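Local coordinates for phenylacetic acid degradation protein PaaI (Thermus thermophilus HB8, PDB 1WLU) that probably hydrolyses acyl-CoA thioesters as a hot dog fold thioesterase linked to phenylacetic acid degradation, at residues A[15-18]-A[19-22]. Numbering follows the deposited sequence.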
loop_
_atom_site.group_PDB
_atom_site.type_symbol
_atom_site.label_atom_id
_atom_site.label_comp_id
_atom_site.label_asym_id
_atom_site.label_seq_id
_atom_site.Cartn_x
_atom_site.Cartn_y
_atom_site.Cartn_z
ATOM N N HIS A 15 6.992 -6.633 -24.538
ATOM C CA HIS A 15 8.331 -6.086 -24.388
ATOM C C HIS A 15 9.007 -6.609 -23.135
ATOM O O HIS A 15 8.368 -6.812 -22.103
ATOM C CB HIS A 15 8.293 -4.554 -24.355
ATOM C CG HIS A 15 9.616 -3.914 -24.647
ATOM N ND1 HIS A 15 10.544 -3.631 -23.668
ATOM C CD2 HIS A 15 10.179 -3.534 -25.819
ATOM C CE1 HIS A 15 11.622 -3.105 -24.224
ATOM N NE2 HIS A 15 11.426 -3.036 -25.528
ATOM N N LEU A 16 10.306 -6.861 -23.243
ATOM C CA LEU A 16 11.092 -7.319 -22.110
ATOM C C LEU A 16 12.514 -6.851 -22.344
ATOM O O LEU A 16 13.110 -7.138 -23.382
ATOM C CB LEU A 16 11.056 -8.843 -21.974
ATOM C CG LEU A 16 11.758 -9.383 -20.721
ATOM C CD1 LEU A 16 11.076 -8.843 -19.467
ATOM C CD2 LEU A 16 11.721 -10.905 -20.725
ATOM N N ALA A 17 13.041 -6.106 -21.383
ATOM C CA ALA A 17 14.396 -5.581 -21.454
ATOM C C ALA A 17 14.863 -5.419 -20.017
ATOM O O ALA A 17 14.073 -5.564 -19.087
ATOM C CB ALA A 17 14.402 -4.239 -22.177
ATOM N N PRO A 18 16.152 -5.123 -19.809
ATOM C CA PRO A 18 16.640 -4.964 -18.438
ATOM C C PRO A 18 15.820 -3.974 -17.611
ATOM O O PRO A 18 15.732 -2.791 -17.946
ATOM C CB PRO A 18 18.080 -4.505 -18.641
ATOM C CG PRO A 18 18.467 -5.218 -19.909
ATOM C CD PRO A 18 17.254 -4.988 -20.779
ATOM N N GLY A 19 15.205 -4.483 -16.545
ATOM C CA GLY A 19 14.409 -3.654 -15.653
ATOM C C GLY A 19 13.020 -3.241 -16.110
ATOM O O GLY A 19 12.357 -2.467 -15.418
ATOM N N GLU A 20 12.557 -3.744 -17.249
ATOM C CA GLU A 20 11.238 -3.358 -17.732
ATOM C C GLU A 20 10.524 -4.441 -18.530
ATOM O O GLU A 20 11.154 -5.342 -19.085
ATOM C CB GLU A 20 11.346 -2.076 -18.568
ATOM C CG GLU A 20 12.134 -2.209 -19.858
ATOM C CD GLU A 20 12.355 -0.866 -20.527
ATOM O OE1 GLU A 20 13.316 -0.163 -20.152
ATOM O OE2 GLU A 20 11.557 -0.503 -21.412
ATOM N N ALA A 21 9.200 -4.350 -18.580
ATOM C CA ALA A 21 8.402 -5.322 -19.311
ATOM C C ALA A 21 6.995 -4.811 -19.558
ATOM O O ALA A 21 6.473 -4.003 -18.791
ATOM C CB ALA A 21 8.339 -6.631 -18.539
ATOM N N VAL A 22 6.396 -5.272 -20.649
ATOM C CA VAL A 22 5.024 -4.921 -20.983
ATOM C C VAL A 22 4.307 -6.234 -21.261
ATOM O O VAL A 22 4.777 -7.052 -22.057
ATOM C CB VAL A 22 4.923 -4.029 -22.242
ATOM C CG1 VAL A 22 3.454 -3.778 -22.577
ATOM C CG2 VAL A 22 5.640 -2.706 -22.012
HETATM O O HOH W 1 16.233 -1.531 -20.371
HETATM O O HOH W 2 14.687 -0.325 -17.632
#
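Ala17 and Glu20 close a tight beta hairpin through two nearly straight backbone bonds, Ala17 N to Glu20 O at 3.1 Å and Glu20 N to Ala17 O at 3.0 Å. Two residues further out, Val22 N donates to His15 O (2.9 Å), while the return bond from His15 N to Val22 O is weak. His15 O also receives a CA-H...O contact from Ala21 CA, whose residue faces Leu16 in the non-hydrogen-bonded pair.

Apolar contact on that pair's face joins Leu16 CD1 to Ala21 CB at 3.6 Å, and both side chains continue onto Leu53 of helix 40-56. On the other face, Ala17 CB meets Glu20 CG. With its CG between the backbone N and the carbonyl carbon (chi1 65°), Glu20 then extends until OE2 lies obliquely beside the His15 ring, a van der Waals approach 3.8 Å from CE1 with the two planes 46° apart.

Two waters each bridge Pro18 O and Glu20 OE1, the nearer water oxygen lying 2.9 Å from Glu20 OE1. An alanine in place of Glu20 would probably leave both waters without their carboxylate partner and Ala17 CB without its CG neighbour.

The type II turn runs from Ala17 to Glu20 with Pro18 and Gly19 at its corners; positive phi (77°) suits Gly19, where a CB would clash with Pro18 O, and its N bonds to Thr57 OG1. The whole is a two-residue beta hairpin, pairing strand 12-17, at one edge of this chain's sheet, with strand 20-26 in the antiparallel sheet that wraps the hot dog helix.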